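PDB 4OEN: second substrate binding domain of putative amino acid ABC transporter from Streptococcus pneumoniae, which probably binds an amino acid outside the cell and delivers it to the membrane-embedded part of an ABC transporter. Local coordinates for residues I6-S11 and D52-A57; F16-S21 and L163-S168; G27-L32 and E84-A89; V112-K115 and S120-F123; D146-N149 and A155-D158. One frame throughout, in Å; residues are numbered along the deposited sequence.

Interaction 1. Residues I6-S11 and D52-A57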
loop_
_atom_site.group_PDB
_atom_site.type_symbol
_atom_site.label_atom_id
_atom_site.label_comp_id
_atom_site.label_asym_id
_atom_site.label_seq_id
_atom_site.Cartn_x
_atom_site.Cartn_y
_atom_site.Cartn_z
ATOM N N ILE A 6 7.438 15.314 -15.029
ATOM C CA ILE A 6 8.362 14.504 -14.250
ATOM C C ILE A 6 7.647 13.927 -13.044
ATOM O O ILE A 6 7.079 14.667 -12.248
ATOM C CB ILE A 6 9.580 15.326 -13.798
ATOM C CG1 ILE A 6 10.335 15.852 -15.019
ATOM C CG2 ILE A 6 10.498 14.488 -12.932
ATOM C CD1 ILE A 6 11.537 16.686 -14.665
ATOM N N ILE A 7 7.663 12.600 -12.924
ATOM C CA ILE A 7 6.978 11.915 -11.836
ATOM C C ILE A 7 7.995 11.247 -10.941
ATOM O O ILE A 7 8.740 10.392 -11.384
ATOM C CB ILE A 7 5.989 10.835 -12.337
ATOM C CG1 ILE A 7 5.045 11.418 -13.394
ATOM C CG2 ILE A 7 5.214 10.237 -11.155
ATOM C CD1 ILE A 7 4.204 12.576 -12.890
ATOM N N ALA A 8 8.028 11.651 -9.681
ATOM C CA ALA A 8 9.011 11.117 -8.756
ATOM C C ALA A 8 8.387 10.064 -7.853
ATOM O O ALA A 8 7.214 10.167 -7.478
ATOM C CB ALA A 8 9.614 12.248 -7.937
ATOM N N SER A 9 9.174 9.049 -7.503
ATOM C CA SER A 9 8.660 7.950 -6.713
ATOM C C SER A 9 9.705 7.398 -5.750
ATOM O O SER A 9 10.851 7.862 -5.699
ATOM C CB SER A 9 8.153 6.841 -7.651
ATOM O OG SER A 9 7.470 5.839 -6.930
ATOM N N ASP A 10 9.282 6.424 -4.951
ATOM C CA ASP A 10 10.191 5.680 -4.091
ATOM C C ASP A 10 10.943 4.631 -4.901
ATOM O O ASP A 10 10.675 4.425 -6.084
ATOM C CB ASP A 10 9.383 5.036 -2.956
ATOM C CG ASP A 10 10.218 4.665 -1.750
ATOM O OD1 ASP A 10 11.429 4.975 -1.685
ATOM O OD2 ASP A 10 9.628 4.086 -0.821
ATOM N N SER A 11 11.890 3.965 -4.264
ATOM C CA SER A 11 12.659 2.934 -4.934
ATOM C C SER A 11 12.356 1.541 -4.383
ATOM O O SER A 11 12.609 0.537 -5.049
ATOM C CB SER A 11 14.157 3.243 -4.817
ATOM O OG SER A 11 14.563 3.281 -3.462
ATOM N N ASP A 52 11.165 10.488 0.471
ATOM C CA ASP A 52 11.474 11.818 0.990
ATOM C C ASP A 52 12.057 12.739 -0.076
ATOM O O ASP A 52 11.710 13.918 -0.137
ATOM C CB ASP A 52 12.428 11.714 2.167
ATOM C CG ASP A 52 11.755 11.167 3.407
ATOM O OD1 ASP A 52 10.505 11.100 3.420
ATOM O OD2 ASP A 52 12.470 10.826 4.371
ATOM N N ALA A 53 12.932 12.196 -0.920
ATOM C CA ALA A 53 13.550 12.977 -1.991
ATOM C C ALA A 53 12.513 13.356 -3.051
ATOM O O ALA A 53 12.581 14.447 -3.627
ATOM C CB ALA A 53 14.696 12.209 -2.617
ATOM N N ALA A 54 11.568 12.454 -3.296
ATOM C CA ALA A 54 10.443 12.712 -4.204
ATOM C C ALA A 54 9.561 13.850 -3.681
ATOM O O ALA A 54 9.146 14.736 -4.435
ATOM C CB ALA A 54 9.619 11.446 -4.404
ATOM N N ILE A 55 9.267 13.811 -2.389
ATOM C CA ILE A 55 8.557 14.902 -1.718
ATOM C C ILE A 55 9.264 16.239 -1.943
ATOM O O ILE A 55 8.646 17.225 -2.361
ATOM C CB ILE A 55 8.431 14.641 -0.196
ATOM C CG1 ILE A 55 7.591 13.389 0.072
ATOM C CG2 ILE A 55 7.843 15.863 0.519
ATOM C CD1 ILE A 55 6.133 13.536 -0.245
ATOM N N SER A 56 10.569 16.272 -1.655
ATOM C CA SER A 56 11.381 17.469 -1.862
ATOM C C SER A 56 11.310 18.011 -3.282
ATOM O O SER A 56 11.164 19.225 -3.487
ATOM C CB SER A 56 12.852 17.193 -1.517
ATOM O OG SER A 56 13.041 17.055 -0.122
ATOM N N ALA A 57 11.445 17.115 -4.255
ATOM C CA ALA A 57 11.535 17.525 -5.652
ATOM C C ALA A 57 10.217 18.159 -6.102
ATOM O O ALA A 57 10.222 19.191 -6.768
ATOM C CB ALA A 57 11.907 16.332 -6.540
#
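The methyl group of Ala8 lies against the methyl of Ala54, CB to CB at 3.6 Å, each pointing across the gap at the other. Neither carbon stops at its counterpart: Ala8 CB also reaches Ala54 CA at 3.9 Å, and Ala54 CB rests over the start of the next peptide, 3.9 Å from Ser9 N. A single methyl from the helix thus sits over the junction between Ala8 and Ser9. With no longer branch to hold them apart, strand and helix come close enough for the CA atoms of Ala8 and Ala54 to be just 5.0 Å apart. The principle at work is that of the beta-alpha-beta crossover. Helix 51-60 links strand 44-47 to strand 65-66, and strand 5-8 runs parallel to and between these two, so the connecting helix has to pass over it, and paired alanines allow a close passage. Ala8 also touches Thr47, while Ala54 touches Ile66. Ser9 turns its side chain the other way: its CB points away from the helix, and with OG anti to the backbone N (chi1 -171°) the hydroxyl finds its hydrogen-bond partner in the carbonyl O of Ile67. Past Ser9 the chain leaves the helix, and Asp10 O takes a hydrogen bond from Asn48 ND2.

Interaction 2. Residues F16-S21 and L163-S168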
loop_
_atom_site.group_PDB
_atom_site.type_symbol
_atom_site.label_atom_id
_atom_site.label_comp_id
_atom_site.label_asym_id
_atom_site.label_seq_id
_atom_site.Cartn_x
_atom_site.Cartn_y
_atom_site.Cartn_z
ATOM N N PHE A 16 3.787 -1.338 -4.383
ATOM C CA PHE A 16 3.541 -0.114 -5.145
ATOM C C PHE A 16 4.679 0.242 -6.096
ATOM O O PHE A 16 4.444 0.621 -7.251
ATOM C CB PHE A 16 3.248 1.042 -4.179
ATOM C CG PHE A 16 2.028 0.808 -3.352
ATOM C CD1 PHE A 16 0.767 1.045 -3.884
ATOM C CD2 PHE A 16 2.127 0.288 -2.071
ATOM C CE1 PHE A 16 -0.373 0.795 -3.149
ATOM C CE2 PHE A 16 0.988 0.040 -1.317
ATOM C CZ PHE A 16 -0.273 0.297 -1.862
ATOM N N VAL A 17 5.914 0.105 -5.632
ATOM C CA VAL A 17 7.054 0.397 -6.487
ATOM C C VAL A 17 8.246 -0.345 -5.930
ATOM O O VAL A 17 8.529 -0.283 -4.721
ATOM C CB VAL A 17 7.311 1.927 -6.604
ATOM C CG1 VAL A 17 7.452 2.597 -5.219
ATOM C CG2 VAL A 17 8.544 2.215 -7.479
ATOM N N PHE A 18 8.917 -1.081 -6.808
ATOM C CA PHE A 18 10.090 -1.846 -6.422
ATOM C C PHE A 18 10.875 -2.265 -7.656
ATOM O O PHE A 18 10.372 -2.191 -8.783
ATOM C CB PHE A 18 9.696 -3.072 -5.582
ATOM C CG PHE A 18 8.750 -4.017 -6.281
ATOM C CD1 PHE A 18 9.218 -5.197 -6.829
ATOM C CD2 PHE A 18 7.395 -3.718 -6.381
ATOM C CE1 PHE A 18 8.353 -6.067 -7.475
ATOM C CE2 PHE A 18 6.522 -4.587 -7.024
ATOM C CZ PHE A 18 7.002 -5.758 -7.565
ATOM N N GLN A 19 12.113 -2.676 -7.436
ATOM C CA GLN A 19 12.989 -3.117 -8.512
ATOM C C GLN A 19 12.771 -4.600 -8.822
ATOM O O GLN A 19 12.758 -5.441 -7.918
ATOM C CB GLN A 19 14.450 -2.851 -8.121
ATOM C CG GLN A 19 15.391 -2.557 -9.271
ATOM C CD GLN A 19 16.806 -2.243 -8.791
ATOM O OE1 GLN A 19 17.060 -2.152 -7.591
ATOM N NE2 GLN A 19 17.730 -2.084 -9.729
ATOM N N ASN A 20 12.582 -4.933 -10.094
ATOM C CA ASN A 20 12.453 -6.340 -10.470
ATOM C C ASN A 20 13.827 -6.949 -10.738
ATOM O O ASN A 20 14.840 -6.271 -10.596
ATOM C CB ASN A 20 11.528 -6.509 -11.685
ATOM C CG ASN A 20 12.025 -5.774 -12.927
ATOM O OD1 ASN A 20 13.205 -5.464 -13.058
ATOM N ND2 ASN A 20 11.111 -5.499 -13.850
ATOM N N SER A 21 13.852 -8.218 -11.138
ATOM C CA SER A 21 15.108 -8.933 -11.343
ATOM C C SER A 21 15.924 -8.346 -12.494
ATOM O O SER A 21 17.134 -8.563 -12.580
ATOM C CB SER A 21 14.836 -10.418 -11.593
ATOM O OG SER A 21 13.927 -10.596 -12.664
ATOM N N LEU A 163 0.672 -8.048 2.797
ATOM C CA LEU A 163 0.266 -9.430 2.986
ATOM C C LEU A 163 -0.253 -10.040 1.687
ATOM O O LEU A 163 0.135 -11.155 1.340
ATOM C CB LEU A 163 -0.794 -9.538 4.072
ATOM C CG LEU A 163 -0.340 -10.165 5.387
ATOM C CD1 LEU A 163 -1.458 -10.074 6.422
ATOM C CD2 LEU A 163 0.085 -11.612 5.147
ATOM N N LYS A 164 -1.116 -9.331 0.957
ATOM C CA LYS A 164 -1.666 -9.869 -0.287
ATOM C C LYS A 164 -0.581 -10.056 -1.350
ATOM O O LYS A 164 -0.629 -10.993 -2.139
ATOM C CB LYS A 164 -2.770 -8.956 -0.838
ATOM C CG LYS A 164 -4.072 -8.969 -0.043
ATOM C CD LYS A 164 -5.002 -10.083 -0.485
ATOM C CE LYS A 164 -6.377 -9.938 0.153
ATOM N NZ LYS A 164 -7.117 -8.734 -0.325
ATOM N N TYR A 165 0.396 -9.150 -1.381
ATOM C CA TYR A 165 1.484 -9.291 -2.345
ATOM C C TYR A 165 2.274 -10.553 -2.042
ATOM O O TYR A 165 2.606 -11.324 -2.934
ATOM C CB TYR A 165 2.411 -8.061 -2.325
ATOM C CG TYR A 165 3.617 -8.189 -3.222
ATOM C CD1 TYR A 165 3.469 -8.368 -4.577
ATOM C CD2 TYR A 165 4.912 -8.117 -2.701
ATOM C CE1 TYR A 165 4.559 -8.489 -5.416
ATOM C CE2 TYR A 165 6.019 -8.236 -3.529
ATOM C CZ TYR A 165 5.835 -8.422 -4.890
ATOM O OH TYR A 165 6.908 -8.550 -5.745
ATOM N N SER A 166 2.550 -10.767 -0.760
ATOM C CA SER A 166 3.304 -11.944 -0.345
ATOM C C SER A 166 2.546 -13.226 -0.673
ATOM O O SER A 166 3.140 -14.199 -1.146
ATOM C CB SER A 166 3.629 -11.876 1.153
ATOM O OG SER A 166 2.461 -11.930 1.950
ATOM N N ILE A 167 1.236 -13.219 -0.451
ATOM C CA ILE A 167 0.413 -14.378 -0.770
ATOM C C ILE A 167 0.356 -14.595 -2.287
ATOM O O ILE A 167 0.451 -15.731 -2.770
ATOM C CB ILE A 167 -1.014 -14.226 -0.182
ATOM C CG1 ILE A 167 -0.963 -14.302 1.346
ATOM C CG2 ILE A 167 -1.948 -15.298 -0.752
ATOM C CD1 ILE A 167 -2.262 -13.983 2.048
ATOM N N SER A 168 0.218 -13.502 -3.040
ATOM C CA SER A 168 0.228 -13.557 -4.501
ATOM C C SER A 168 1.539 -14.153 -5.028
ATOM O O SER A 168 1.570 -14.850 -6.057
ATOM C CB SER A 168 -0.003 -12.153 -5.085
ATOM O OG SER A 168 -0.013 -12.178 -6.500
#
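The small antiparallel hairpin of strands 18-19 and 25-26 meets helix 160-168, which follows strand 155-159, in an arrangement consistent with a contact between the two lobes of this type II periplasmic binding fold. The meeting rests on two aromatic side chains, Phe18 and Tyr165, which reach out from opposite directions. Tyr165 leaves its helix with CG anti to the backbone N (chi1 175°), which carries the phenol outward to the hairpin. The ring planes are inclined by 54°, with centroids 5.5 Å apart. The contact is small, and its two residues remain partly exposed. The C-terminal helix 213-222 closes in alongside, Tyr221 touching Phe18 and Leu222 touching Lys164, and Pro15 packs on Tyr165. At the point of touch the phenol oxygen leads: Tyr165 OH is 3.3 Å from Phe18 CZ, and it lies 3.4 Å from the neighbouring ring carbon Phe18 CE1.

Interaction 3. Residues G27-L32 and E84-A89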
loop_
_atom_site.group_PDB
_atom_site.type_symbol
_atom_site.label_atom_id
_atom_site.label_comp_id
_atom_site.label_asym_id
_atom_site.label_seq_id
_atom_site.Cartn_x
_atom_site.Cartn_y
_atom_site.Cartn_z
ATOM N N GLY A 27 5.744 -2.282 -10.367
ATOM C CA GLY A 27 4.839 -2.175 -9.233
ATOM C C GLY A 27 3.529 -1.532 -9.639
ATOM O O GLY A 27 3.432 -0.983 -10.720
ATOM N N ILE A 28 2.528 -1.590 -8.764
ATOM C CA ILE A 28 1.228 -0.990 -9.046
ATOM C C ILE A 28 1.332 0.459 -9.530
ATOM O O ILE A 28 0.710 0.852 -10.523
ATOM C CB ILE A 28 0.346 -1.027 -7.784
ATOM C CG1 ILE A 28 0.102 -2.474 -7.365
ATOM C CG2 ILE A 28 -0.936 -0.231 -7.990
ATOM C CD1 ILE A 28 -0.644 -2.600 -6.029
ATOM N N ASP A 29 2.123 1.253 -8.821
ATOM C CA ASP A 29 2.236 2.679 -9.131
ATOM C C ASP A 29 2.875 2.943 -10.466
ATOM O O ASP A 29 2.465 3.858 -11.184
ATOM C CB ASP A 29 3.053 3.400 -8.078
ATOM C CG ASP A 29 2.312 3.582 -6.797
ATOM O OD1 ASP A 29 1.104 3.246 -6.743
ATOM O OD2 ASP A 29 2.960 4.078 -5.859
ATOM N N MET A 30 3.898 2.152 -10.778
ATOM C CA MET A 30 4.640 2.331 -12.023
ATOM C C MET A 30 3.744 1.995 -13.190
ATOM O O MET A 30 3.667 2.747 -14.164
ATOM C CB MET A 30 5.900 1.473 -12.032
ATOM C CG MET A 30 6.916 1.889 -10.943
ATOM S SD MET A 30 7.556 3.590 -11.085
ATOM C CE MET A 30 6.437 4.524 -10.035
ATOM N N GLU A 31 3.037 0.872 -13.084
ATOM C CA GLU A 31 2.147 0.484 -14.164
ATOM C C GLU A 31 0.982 1.455 -14.309
ATOM O O GLU A 31 0.579 1.777 -15.423
ATOM C CB GLU A 31 1.633 -0.939 -13.953
ATOM C CG GLU A 31 2.731 -1.970 -14.097
ATOM C CD GLU A 31 2.213 -3.375 -14.360
ATOM O OE1 GLU A 31 1.223 -3.542 -15.109
ATOM O OE2 GLU A 31 2.811 -4.315 -13.815
ATOM N N LEU A 32 0.440 1.913 -13.181
ATOM C CA LEU A 32 -0.726 2.783 -13.204
ATOM C C LEU A 32 -0.401 4.147 -13.821
ATOM O O LEU A 32 -1.128 4.622 -14.681
ATOM C CB LEU A 32 -1.280 2.952 -11.794
ATOM C CG LEU A 32 -2.451 3.921 -11.647
ATOM C CD1 LEU A 32 -3.653 3.420 -12.406
ATOM C CD2 LEU A 32 -2.749 4.126 -10.177
ATOM N N GLU A 84 -7.909 11.561 -6.767
ATOM C CA GLU A 84 -8.820 10.575 -6.212
ATOM C C GLU A 84 -8.006 9.391 -5.727
ATOM O O GLU A 84 -6.951 9.099 -6.288
ATOM C CB GLU A 84 -9.839 10.121 -7.262
ATOM C CG GLU A 84 -10.768 11.211 -7.733
ATOM C CD GLU A 84 -11.923 11.432 -6.779
ATOM O OE1 GLU A 84 -12.071 10.633 -5.831
ATOM O OE2 GLU A 84 -12.686 12.401 -6.979
ATOM N N SER A 85 -8.491 8.710 -4.696
ATOM C CA SER A 85 -7.827 7.517 -4.206
ATOM C C SER A 85 -7.820 6.423 -5.257
ATOM O O SER A 85 -8.852 6.160 -5.884
ATOM C CB SER A 85 -8.518 7.002 -2.941
ATOM O OG SER A 85 -7.873 5.823 -2.470
ATOM N N TYR A 86 -6.680 5.756 -5.432
ATOM C CA TYR A 86 -6.647 4.587 -6.300
ATOM C C TYR A 86 -6.518 3.295 -5.506
ATOM O O TYR A 86 -6.502 2.211 -6.084
ATOM C CB TYR A 86 -5.514 4.681 -7.335
ATOM C CG TYR A 86 -4.100 4.732 -6.800
ATOM C CD1 TYR A 86 -3.391 3.569 -6.516
ATOM C CD2 TYR A 86 -3.459 5.942 -6.621
ATOM C CE1 TYR A 86 -2.083 3.632 -6.032
ATOM C CE2 TYR A 86 -2.144 6.009 -6.137
ATOM C CZ TYR A 86 -1.468 4.846 -5.856
ATOM O OH TYR A 86 -0.169 4.891 -5.379
ATOM N N TYR A 87 -6.447 3.403 -4.184
ATOM C CA TYR A 87 -6.316 2.209 -3.354
ATOM C C TYR A 87 -6.641 2.527 -1.911
ATOM O O TYR A 87 -6.033 3.426 -1.319
ATOM C CB TYR A 87 -4.899 1.632 -3.448
ATOM C CG TYR A 87 -4.764 0.305 -2.744
ATOM C CD1 TYR A 87 -5.327 -0.847 -3.288
ATOM C CD2 TYR A 87 -4.086 0.200 -1.534
ATOM C CE1 TYR A 87 -5.212 -2.062 -2.646
ATOM C CE2 TYR A 87 -3.961 -1.021 -0.887
ATOM C CZ TYR A 87 -4.526 -2.144 -1.452
ATOM O OH TYR A 87 -4.428 -3.367 -0.828
ATOM N N THR A 88 -7.595 1.792 -1.348
ATOM C CA THR A 88 -7.908 1.914 0.068
ATOM C C THR A 88 -7.039 0.958 0.842
ATOM O O THR A 88 -7.127 -0.257 0.646
ATOM C CB THR A 88 -9.378 1.614 0.366
ATOM O OG1 THR A 88 -10.199 2.541 -0.350
ATOM C CG2 THR A 88 -9.652 1.738 1.876
ATOM N N ALA A 89 -6.211 1.522 1.716
ATOM C CA ALA A 89 -5.252 0.749 2.490
ATOM C C ALA A 89 -5.916 0.221 3.747
ATOM O O ALA A 89 -6.540 0.975 4.484
ATOM C CB ALA A 89 -4.048 1.594 2.845
#
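The ring of Tyr86 carries Leu32 on one face, with the methyl CD2 3.6 Å above the ring plane and shifted toward the rim beside CG, a CH-pi contact. Near the phenol end stands the carboxylate of Asp29, its plane turned 81° from that of the ring. Tyr86 OH comes very close to Asp29 OD1, at 2.5 Å. The other carboxylate oxygen, Asp29 OD2, is held by the backbone N of Gly69, which helps fix the turn of the carboxylate. Ile28 adds a looser touch, its CG2 lying 4.5 Å from Tyr86 CE1. Tyr86 places CG between its backbone N and carbonyl carbon (chi1 62°), aiming the ring at the first turn of helix 28-40. The contact is buried: helix 195-210 packs on Tyr86 and Leu32 through Phe201, helix 213-222 meets Leu32 through Phe214, and Tyr86 is backbone-bonded to Thr185 of strand 180-190.

Interaction 4. Residues V112-K115 and S120-F123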
loop_
_atom_site.group_PDB
_atom_site.type_symbol
_atom_site.label_atom_id
_atom_site.label_comp_id
_atom_site.label_asym_id
_atom_site.label_seq_id
_atom_site.Cartn_x
_atom_site.Cartn_y
_atom_site.Cartn_z
ATOM N N VAL A 112 -1.503 -12.812 18.961
ATOM C CA VAL A 112 -1.372 -12.189 17.647
ATOM C C VAL A 112 -0.088 -11.368 17.581
ATOM O O VAL A 112 0.147 -10.554 18.457
ATOM C CB VAL A 112 -2.565 -11.269 17.330
ATOM C CG1 VAL A 112 -2.406 -10.697 15.921
ATOM C CG2 VAL A 112 -3.892 -12.036 17.449
ATOM N N GLY A 113 0.734 -11.596 16.554
ATOM C CA GLY A 113 1.924 -10.793 16.310
ATOM C C GLY A 113 1.643 -9.501 15.559
ATOM O O GLY A 113 0.719 -9.422 14.742
ATOM N N VAL A 114 2.451 -8.479 15.834
ATOM C CA VAL A 114 2.306 -7.207 15.144
ATOM C C VAL A 114 3.633 -6.452 15.168
ATOM O O VAL A 114 4.456 -6.676 16.058
ATOM C CB VAL A 114 1.179 -6.357 15.768
ATOM C CG1 VAL A 114 1.602 -5.735 17.094
ATOM C CG2 VAL A 114 0.680 -5.293 14.785
ATOM N N LYS A 115 3.850 -5.602 14.170
ATOM C CA LYS A 115 5.080 -4.800 14.140
ATOM C C LYS A 115 4.888 -3.523 14.943
ATOM O O LYS A 115 3.851 -2.853 14.843
ATOM C CB LYS A 115 5.484 -4.471 12.703
ATOM C CG LYS A 115 5.916 -5.699 11.924
ATOM C CD LYS A 115 5.788 -5.494 10.413
ATOM C CE LYS A 115 6.614 -4.349 9.896
ATOM N NZ LYS A 115 6.471 -4.223 8.408
ATOM N N SER A 120 -1.390 -1.321 12.164
ATOM C CA SER A 120 -1.845 -2.633 12.597
ATOM C C SER A 120 -1.769 -2.764 14.117
ATOM O O SER A 120 -2.667 -3.317 14.765
ATOM C CB SER A 120 -1.023 -3.725 11.917
ATOM O OG SER A 120 -1.301 -3.758 10.520
ATOM N N GLN A 121 -0.702 -2.230 14.696
ATOM C CA GLN A 121 -0.560 -2.273 16.152
ATOM C C GLN A 121 -1.603 -1.431 16.879
ATOM O O GLN A 121 -2.103 -1.833 17.914
ATOM C CB GLN A 121 0.843 -1.826 16.549
ATOM C CG GLN A 121 1.087 -1.836 18.071
ATOM C CD GLN A 121 2.421 -1.247 18.420
ATOM O OE1 GLN A 121 2.793 -0.206 17.895
ATOM N NE2 GLN A 121 3.162 -1.918 19.301
ATOM N N THR A 122 -1.905 -0.253 16.344
ATOM C CA THR A 122 -2.949 0.597 16.881
ATOM C C THR A 122 -4.296 -0.141 16.896
ATOM O O THR A 122 -4.977 -0.184 17.916
ATOM C CB THR A 122 -3.073 1.876 16.058
ATOM O OG1 THR A 122 -1.779 2.504 15.948
ATOM C CG2 THR A 122 -4.064 2.826 16.688
ATOM N N PHE A 123 -4.651 -0.734 15.765
ATOM C CA PHE A 123 -5.908 -1.485 15.699
ATOM C C PHE A 123 -5.923 -2.600 16.742
ATOM O O PHE A 123 -6.875 -2.724 17.516
ATOM C CB PHE A 123 -6.119 -2.057 14.285
ATOM C CG PHE A 123 -7.333 -2.930 14.158
ATOM C CD1 PHE A 123 -8.567 -2.386 13.850
ATOM C CD2 PHE A 123 -7.242 -4.291 14.371
ATOM C CE1 PHE A 123 -9.684 -3.202 13.740
ATOM C CE2 PHE A 123 -8.351 -5.104 14.273
ATOM C CZ PHE A 123 -9.568 -4.565 13.945
#
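Val114 and Gln121 bury the most surface here, and their side chains cross at about a right angle. Val114 CG2, anti to its backbone N, presses on the helix backbone itself, 3.4 Å from Gln121 N, and also meets Ser120 CB at 3.7 Å. The other branch, Val114 CG1, touches the stem of Gln121, 4.0 Å from its CB. Lys115 takes part through its backbone: Lys115 O is 3.6 Å from Gln121 CB, while its ammonium end runs off from the helix. The glutamine stem runs straight on to its amide, which is occupied in the turn between strand and helix, where OE1 accepts from Gly117 N and NE2 donates to Asn116 OD1. Ser120 OG is hydrogen-bonded to Thr91 OG1. The contact forms the first half of a beta-alpha-beta crossover, in which strand 111-115 leads through helix 119-126 and the short helix 128-131 to its parallel neighbour, strand 134-138; Thr137 of that strand touches Gln121, and strand 155-159 borders the other edge of strand 111-115.

Interaction 5. Residues D146-N149 and A155-D158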
loop_
_atom_site.group_PDB
_atom_site.type_symbol
_atom_site.label_atom_id
_atom_site.label_comp_id
_atom_site.label_asym_id
_atom_site.label_seq_id
_atom_site.Cartn_x
_atom_site.Cartn_y
_atom_site.Cartn_z
ATOM N N ASP A 146 8.532 -15.285 11.023
ATOM C CA ASP A 146 9.215 -16.478 11.508
ATOM C C ASP A 146 8.432 -17.077 12.666
ATOM O O ASP A 146 8.237 -18.290 12.746
ATOM C CB ASP A 146 10.643 -16.157 11.949
ATOM C CG ASP A 146 11.582 -15.957 10.781
ATOM O OD1 ASP A 146 11.137 -16.109 9.622
ATOM O OD2 ASP A 146 12.770 -15.659 11.024
ATOM N N SER A 147 7.983 -16.209 13.571
ATOM C CA SER A 147 7.210 -16.640 14.710
ATOM C C SER A 147 5.876 -17.254 14.274
ATOM O O SER A 147 5.448 -18.265 14.828
ATOM C CB SER A 147 6.982 -15.459 15.660
ATOM O OG SER A 147 6.263 -15.855 16.816
ATOM N N LEU A 148 5.213 -16.640 13.296
ATOM C CA LEU A 148 3.963 -17.202 12.768
ATOM C C LEU A 148 4.212 -18.606 12.220
ATOM O O LEU A 148 3.435 -19.531 12.462
ATOM C CB LEU A 148 3.367 -16.299 11.682
ATOM C CG LEU A 148 1.985 -16.730 11.148
ATOM C CD1 LEU A 148 0.938 -16.572 12.234
ATOM C CD2 LEU A 148 1.556 -15.983 9.880
ATOM N N ASN A 149 5.321 -18.761 11.506
ATOM C CA ASN A 149 5.650 -20.028 10.864
ATOM C C ASN A 149 5.860 -21.161 11.860
ATOM O O ASN A 149 5.402 -22.279 11.629
ATOM C CB ASN A 149 6.898 -19.868 9.999
ATOM C CG ASN A 149 7.127 -21.055 9.093
ATOM O OD1 ASN A 149 6.200 -21.540 8.448
ATOM N ND2 ASN A 149 8.360 -21.545 9.058
ATOM N N ALA A 155 -1.423 -15.759 14.799
ATOM C CA ALA A 155 -1.855 -14.862 13.736
ATOM C C ALA A 155 -0.955 -13.651 13.737
ATOM O O ALA A 155 -0.208 -13.427 14.709
ATOM C CB ALA A 155 -3.310 -14.439 13.927
ATOM N N VAL A 156 -1.007 -12.900 12.639
ATOM C CA VAL A 156 -0.390 -11.581 12.580
ATOM C C VAL A 156 -1.421 -10.567 12.121
ATOM O O VAL A 156 -2.445 -10.920 11.529
ATOM C CB VAL A 156 0.803 -11.516 11.599
ATOM C CG1 VAL A 156 1.852 -12.553 11.948
ATOM C CG2 VAL A 156 0.314 -11.707 10.149
ATOM N N MET A 157 -1.159 -9.306 12.414
ATOM C CA MET A 157 -1.905 -8.195 11.830
ATOM C C MET A 157 -0.911 -7.358 11.024
ATOM O O MET A 157 0.114 -6.966 11.569
ATOM C CB MET A 157 -2.570 -7.349 12.920
ATOM C CG MET A 157 -3.742 -6.513 12.449
ATOM S SD MET A 157 -5.257 -7.483 12.424
ATOM C CE MET A 157 -6.379 -6.382 11.552
ATOM N N ASP A 158 -1.206 -7.081 9.756
ATOM C CA ASP A 158 -0.250 -6.358 8.902
ATOM C C ASP A 158 -0.978 -5.552 7.839
ATOM O O ASP A 158 -2.190 -5.646 7.692
ATOM C CB ASP A 158 0.711 -7.356 8.235
ATOM C CG ASP A 158 2.084 -6.768 7.874
ATOM O OD1 ASP A 158 2.332 -5.530 7.916
ATOM O OD2 ASP A 158 2.950 -7.593 7.516
#
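Ala155 O accepts a backbone hydrogen bond from Gly113 N, which ties strand 155-159 to its parallel neighbour; the opposite end of the same residue, Ala155 N, lies under a methyl of Leu148, whose CD1 stands 3.6 Å away. Within 146-149, Leu148 makes the contact. With CG anti to the backbone N (chi1 -175°), it reaches down to the strand and divides its two methyls between neighbouring residues. CD1 settles on the backbone of Ala155, being also 3.6 Å from Ala155 CA, since the alanine methyl points away from the helix and leaves its main chain to be touched. Leu148 CD2 goes to Val156 CG1 at 4.0 Å. The setting is again a beta-alpha-beta crossover: helix 141-150 leaves strand 134-138 and delivers the chain to strand 155-159, with strand 111-115 lying between the two. Val156 CG1 meets Leu148 CB as well, at 4.0 Å, and the two side chains cross at about a right angle. Val156 is further packed by Met144 and Tyr145 of the same helix, and Ile153 in the turn touches Leu148. On the face of the sheet turned from the helix, the methyl of Ala155 touches Leu93 and Val95 of the adjacent antiparallel strand 87-96.

Interactions 1, 4 and 5 apply one principle, a crossover helix laid on parallel strands, with different residues: alanine methyls in interaction 1, a valine against helix backbone in the partly buried interaction 4, a leucine spread over a strand in interaction 5. Interactions 4 and 5 lie about 10 Å apart between centres and share adjacent strands 111-115 and 155-159; interaction 1 belongs to the other end of the molecule, its centre about 32 Å from that of interaction 5. Interaction 3, buried like 1 and 5, adds polar chemistry, and Ser9 touches its Met30. Interaction 2 is the surface contact, joined to interaction 3 by Phe16 O and Asp29 N and to interaction 5 where Leu163 meets Asp158.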